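Cell cycle regulatory protein GcrA (Caulobacter crescentus, PDB 5YIU) regulates the cell cycle of Caulobacter as a transcription activator, of which this chain is the DNA-binding domain, a small three-helix helix-turn-helix unit. Local coordinates at residues D9-T14 against G33-N38; S13-L18 against I41-R46. All coordinates share one frame; numbering follows the deposited sequence. Where two conformers were deposited one is given.

Helix 9-21 comes first, and both contacts start from it; helix 25-32 then follows before either partner segment arrives. Interaction 1 closes its loop at 33-38, the turn after helix 25-32 together with the first residues of helix 37-47, while interaction 2 goes on to 41-46 within that helix. Because 13-18 and 41-46 each lie further along than their counterparts, the two closures cross rather than nest. They share S13 and T14, and V12 packs on K43 between them. Interaction 1 is polar and near the surface, interaction 2 apolar and buried.

Interaction 1: D9-T14 against G33-N38; sequences DERVST and GGVTRN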
loop_
_atom_site.group_PDB
_atom_site.type_symbol
_atom_site.label_atom_id
_atom_site.label_comp_id
_atom_site.label_asym_id
_atom_site.label_seq_id
_atom_site.Cartn_x
_atom_site.Cartn_y
_atom_site.Cartn_z
ATOM N N ASP A 9 -2.803 10.445 -2.889
ATOM C CA ASP A 9 -1.886 10.982 -1.896
ATOM C C ASP A 9 -2.165 10.392 -0.522
ATOM O O ASP A 9 -1.234 10.083 0.222
ATOM C CB ASP A 9 -1.973 12.506 -1.832
ATOM C CG ASP A 9 -1.395 13.174 -3.055
ATOM O OD1 ASP A 9 -0.784 12.477 -3.897
ATOM O OD2 ASP A 9 -1.548 14.408 -3.177
ATOM N N GLU A 10 -3.436 10.214 -0.180
ATOM C CA GLU A 10 -3.764 9.661 1.125
ATOM C C GLU A 10 -3.335 8.201 1.255
ATOM O O GLU A 10 -2.831 7.781 2.289
ATOM C CB GLU A 10 -5.258 9.809 1.441
ATOM C CG GLU A 10 -5.599 9.406 2.872
ATOM C CD GLU A 10 -7.086 9.410 3.159
ATOM O OE1 GLU A 10 -7.865 9.849 2.288
ATOM O OE2 GLU A 10 -7.473 8.969 4.262
ATOM N N ARG A 11 -3.548 7.415 0.209
ATOM C CA ARG A 11 -3.199 6.007 0.272
ATOM C C ARG A 11 -1.686 5.826 0.348
ATOM O O ARG A 11 -1.194 4.974 1.081
ATOM C CB ARG A 11 -3.814 5.250 -0.903
ATOM C CG ARG A 11 -5.325 5.092 -0.743
ATOM C CD ARG A 11 -5.996 4.550 -1.985
ATOM N NE ARG A 11 -5.715 3.138 -2.167
ATOM C CZ ARG A 11 -6.423 2.155 -1.620
ATOM N NH1 ARG A 11 -6.091 0.893 -1.839
ATOM N NH2 ARG A 11 -7.463 2.429 -0.851
ATOM N N VAL A 12 -0.956 6.676 -0.364
ATOM C CA VAL A 12 0.502 6.663 -0.314
ATOM C C VAL A 12 1.000 7.065 1.075
ATOM O O VAL A 12 1.876 6.416 1.631
ATOM C CB VAL A 12 1.108 7.568 -1.408
ATOM C CG1 VAL A 12 2.606 7.706 -1.227
ATOM C CG2 VAL A 12 0.790 7.003 -2.801
ATOM N N SER A 13 0.436 8.126 1.634
ATOM C CA SER A 13 0.833 8.575 2.962
ATOM C C SER A 13 0.577 7.498 4.010
ATOM O O SER A 13 1.424 7.260 4.879
ATOM C CB SER A 13 0.101 9.865 3.322
ATOM O OG SER A 13 0.385 10.268 4.655
ATOM N N THR A 14 -0.571 6.847 3.929
ATOM C CA THR A 14 -0.906 5.763 4.836
ATOM C C THR A 14 0.048 4.578 4.681
ATOM O O THR A 14 0.544 4.028 5.667
ATOM C CB THR A 14 -2.349 5.306 4.604
ATOM O OG1 THR A 14 -3.238 6.373 4.958
ATOM C CG2 THR A 14 -2.686 4.072 5.425
ATOM N N GLY A 33 -7.490 -1.474 1.866
ATOM C CA GLY A 33 -8.666 -2.018 1.212
ATOM C C GLY A 33 -8.544 -2.026 -0.300
ATOM O O GLY A 33 -7.925 -1.133 -0.882
ATOM N N GLY A 34 -9.134 -3.037 -0.936
ATOM C CA GLY A 34 -9.182 -3.109 -2.385
ATOM C C GLY A 34 -7.845 -3.251 -3.098
ATOM O O GLY A 34 -7.732 -2.938 -4.275
ATOM N N VAL A 35 -6.828 -3.719 -2.386
ATOM C CA VAL A 35 -5.502 -3.898 -2.969
ATOM C C VAL A 35 -4.878 -5.127 -2.313
ATOM O O VAL A 35 -5.192 -5.447 -1.163
ATOM C CB VAL A 35 -4.625 -2.620 -2.758
ATOM C CG1 VAL A 35 -4.371 -2.361 -1.273
ATOM C CG2 VAL A 35 -3.311 -2.700 -3.517
ATOM N N THR A 36 -4.030 -5.843 -3.046
ATOM C CA THR A 36 -3.423 -7.055 -2.508
ATOM C C THR A 36 -2.076 -6.813 -1.855
ATOM O O THR A 36 -1.439 -5.777 -2.038
ATOM C CB THR A 36 -3.172 -8.096 -3.604
ATOM O OG1 THR A 36 -2.250 -7.556 -4.552
ATOM C CG2 THR A 36 -4.471 -8.496 -4.293
ATOM N N ARG A 37 -1.647 -7.813 -1.099
ATOM C CA ARG A 37 -0.341 -7.830 -0.473
ATOM C C ARG A 37 0.779 -7.563 -1.484
ATOM O O ARG A 37 1.639 -6.700 -1.273
ATOM C CB ARG A 37 -0.145 -9.189 0.187
ATOM C CG ARG A 37 1.208 -9.386 0.768
ATOM C CD ARG A 37 1.355 -10.763 1.373
ATOM N NE ARG A 37 2.634 -10.831 2.062
ATOM C CZ ARG A 37 3.784 -11.110 1.463
ATOM N NH1 ARG A 37 3.810 -11.378 0.175
ATOM N NH2 ARG A 37 4.908 -11.131 2.159
ATOM N N ASN A 38 0.762 -8.284 -2.598
ATOM C CA ASN A 38 1.819 -8.121 -3.582
ATOM C C ASN A 38 1.813 -6.748 -4.238
ATOM O O ASN A 38 2.872 -6.219 -4.576
ATOM C CB ASN A 38 1.738 -9.215 -4.647
ATOM C CG ASN A 38 2.206 -10.565 -4.133
ATOM O OD1 ASN A 38 2.658 -10.689 -2.993
ATOM N ND2 ASN A 38 2.095 -11.585 -4.975
#
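R11 of helix 9-21 puts the edge of its guanidinium group against the loop before helix 37-47, where the carbonyl of G33 faces it. The bond from R11 NH1 to G33 O is 2.9 Å long and almost straight at the hydrogen (168°). The oxygen lies in the guanidinium plane, and the donor stands nearly in line with the C=O bond. The chain is extended at chi2 and bends at chi3 (73°), which turns the group to present this edge. V35 comes alongside, the two side chains running past each other in opposite directions, with its CG1 3.7 Å from R11 NH1. The second terminal nitrogen, NH2, is hydrogen-bonded to L32 O, so one guanidinium grips the carbonyls of L32, the last residue of helix 25-32, and of G33 just after it, which fixes its rotation. A leucine here would remove both donors and would probably leave the carbonyls of L32 and G33 without these mates, setting the turn freer to move. G33 itself has positive phi. The contact thus fastens helix 9-21 to the junction between helices 25-32 and 37-47, with V35 also resting on V40 and T36 capping A39 N at the start of the last helix.

Interaction 2: S13-L18 against I41-R46; sequences STLKKL and IGKVHR
L15 reaches from helix 9-21 toward helix 37-47 and divides its two methyl groups between neighbouring residues, K43 and V44. The apolar part of the contact is the branched pair: L15 CD2 meets V44 CG2 at 3.8 Å, the two side chains crossing obliquely. The first torsion of L15 (chi1 179°) points its CG at the facing helix, and the fork beyond it spreads CD1 and CD2 over the two residues.

The second kind of contact uses the aliphatic part of a charged residue. L15 CD1 lies 4.0 Å from K43 CG and only slightly further, 4.1 Å, from K43 CB, so the methyl rests on the root of the lysine chain. A bend at chi2 (59°) then leads the remainder of K43 away from L15. The root of the chain packs on L15 and its outer methylenes reach V12, while the ammonium lies away from the leucine.

Around this pairing the core is completed by W7, which touches both L15 and K43, by V40 and L47, which also pack on L15, and by W19 against V44. The contact packs the first helix against the third in a three-helix helix-turn-helix domain, in which helices 25-32 and 37-47 probably form the helix-turn-helix proper and 37-47 is probably the DNA-recognition helix, as in relatives of this fold.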
loop_
_atom_site.group_PDB
_atom_site.type_symbol
_atom_site.label_atom_id
_atom_site.label_comp_id
_atom_site.label_asym_id
_atom_site.label_seq_id
_atom_site.Cartn_x
_atom_site.Cartn_y
_atom_site.Cartn_z
ATOM N N SER A 13 0.436 8.126 1.634
ATOM C CA SER A 13 0.833 8.575 2.962
ATOM C C SER A 13 0.577 7.498 4.010
ATOM O O SER A 13 1.424 7.260 4.879
ATOM C CB SER A 13 0.101 9.865 3.322
ATOM O OG SER A 13 0.385 10.268 4.655
ATOM N N THR A 14 -0.571 6.847 3.929
ATOM C CA THR A 14 -0.906 5.763 4.836
ATOM C C THR A 14 0.048 4.578 4.681
ATOM O O THR A 14 0.544 4.028 5.667
ATOM C CB THR A 14 -2.349 5.306 4.604
ATOM O OG1 THR A 14 -3.238 6.373 4.958
ATOM C CG2 THR A 14 -2.686 4.072 5.425
ATOM N N LEU A 15 0.310 4.179 3.441
ATOM C CA LEU A 15 1.217 3.064 3.200
ATOM C C LEU A 15 2.587 3.358 3.787
ATOM O O LEU A 15 3.193 2.507 4.455
ATOM C CB LEU A 15 1.323 2.787 1.700
ATOM C CG LEU A 15 2.270 1.652 1.276
ATOM C CD1 LEU A 15 1.751 0.955 0.018
ATOM C CD2 LEU A 15 3.671 2.178 1.021
ATOM N N LYS A 16 3.079 4.563 3.523
ATOM C CA LYS A 16 4.402 4.961 3.978
ATOM C C LYS A 16 4.502 4.922 5.502
ATOM O O LYS A 16 5.436 4.326 6.048
ATOM C CB LYS A 16 4.734 6.348 3.438
ATOM C CG LYS A 16 6.072 6.895 3.876
ATOM C CD LYS A 16 6.276 8.279 3.288
ATOM C CE LYS A 16 7.362 9.025 4.027
ATOM N NZ LYS A 16 7.547 10.405 3.501
ATOM N N LYS A 17 3.540 5.531 6.192
ATOM C CA LYS A 17 3.548 5.554 7.652
ATOM C C LYS A 17 3.496 4.149 8.239
ATOM O O LYS A 17 4.278 3.806 9.125
ATOM C CB LYS A 17 2.372 6.380 8.180
ATOM C CG LYS A 17 2.507 7.879 7.973
ATOM C CD LYS A 17 1.199 8.598 8.292
ATOM C CE LYS A 17 1.388 10.115 8.336
ATOM N NZ LYS A 17 0.173 10.823 8.836
ATOM N N LEU A 18 2.580 3.334 7.737
ATOM C CA LEU A 18 2.412 1.979 8.245
ATOM C C LEU A 18 3.622 1.099 7.956
ATOM O O LEU A 18 4.011 0.261 8.778
ATOM C CB LEU A 18 1.134 1.347 7.698
ATOM C CG LEU A 18 -0.163 2.047 8.103
ATOM C CD1 LEU A 18 -1.365 1.283 7.556
ATOM C CD2 LEU A 18 -0.266 2.231 9.624
ATOM N N ILE A 41 3.554 -4.465 -1.880
ATOM C CA ILE A 41 4.998 -4.663 -2.000
ATOM C C ILE A 41 5.563 -3.923 -3.214
ATOM O O ILE A 41 6.573 -3.225 -3.116
ATOM C CB ILE A 41 5.363 -6.164 -2.057
ATOM C CG1 ILE A 41 5.101 -6.805 -0.688
ATOM C CG2 ILE A 41 6.822 -6.355 -2.488
ATOM C CD1 ILE A 41 5.187 -8.336 -0.672
ATOM N N GLY A 42 4.891 -4.040 -4.353
ATOM C CA GLY A 42 5.342 -3.328 -5.528
ATOM C C GLY A 42 5.417 -1.827 -5.315
ATOM O O GLY A 42 6.360 -1.167 -5.775
ATOM N N LYS A 43 4.410 -1.269 -4.651
ATOM C CA LYS A 43 4.396 0.166 -4.382
ATOM C C LYS A 43 5.508 0.582 -3.419
ATOM O O LYS A 43 6.144 1.614 -3.624
ATOM C CB LYS A 43 3.021 0.598 -3.859
ATOM C CG LYS A 43 2.872 2.093 -3.626
ATOM C CD LYS A 43 3.114 2.898 -4.889
ATOM C CE LYS A 43 2.741 4.352 -4.677
ATOM N NZ LYS A 43 3.026 5.168 -5.896
ATOM N N VAL A 44 5.726 -0.201 -2.361
ATOM C CA VAL A 44 6.859 0.026 -1.458
ATOM C C VAL A 44 8.164 0.069 -2.251
ATOM O O VAL A 44 9.013 0.943 -2.037
ATOM C CB VAL A 44 6.937 -1.082 -0.398
ATOM C CG1 VAL A 44 8.267 -1.036 0.340
ATOM C CG2 VAL A 44 5.766 -0.975 0.585
ATOM N N HIS A 45 8.306 -0.862 -3.182
ATOM C CA HIS A 45 9.459 -0.866 -4.058
ATOM C C HIS A 45 9.579 0.417 -4.881
ATOM O O HIS A 45 10.644 1.029 -4.941
ATOM C CB HIS A 45 9.407 -2.081 -4.980
ATOM C CG HIS A 45 10.622 -2.234 -5.833
ATOM N ND1 HIS A 45 10.611 -2.021 -7.195
ATOM C CD2 HIS A 45 11.895 -2.567 -5.513
ATOM C CE1 HIS A 45 11.823 -2.227 -7.678
ATOM N NE2 HIS A 45 12.621 -2.558 -6.679
ATOM N N ARG A 46 8.493 0.836 -5.519
ATOM C CA ARG A 46 8.548 2.048 -6.344
ATOM C C ARG A 46 8.808 3.323 -5.537
ATOM O O ARG A 46 9.388 4.284 -6.047
ATOM C CB ARG A 46 7.290 2.174 -7.210
ATOM C CG ARG A 46 7.137 1.014 -8.185
ATOM C CD ARG A 46 6.139 1.290 -9.286
ATOM N NE ARG A 46 4.780 1.572 -8.819
ATOM C CZ ARG A 46 3.900 0.659 -8.417
ATOM N NH1 ARG A 46 2.684 1.055 -8.054
ATOM N NH2 ARG A 46 4.228 -0.626 -8.358
#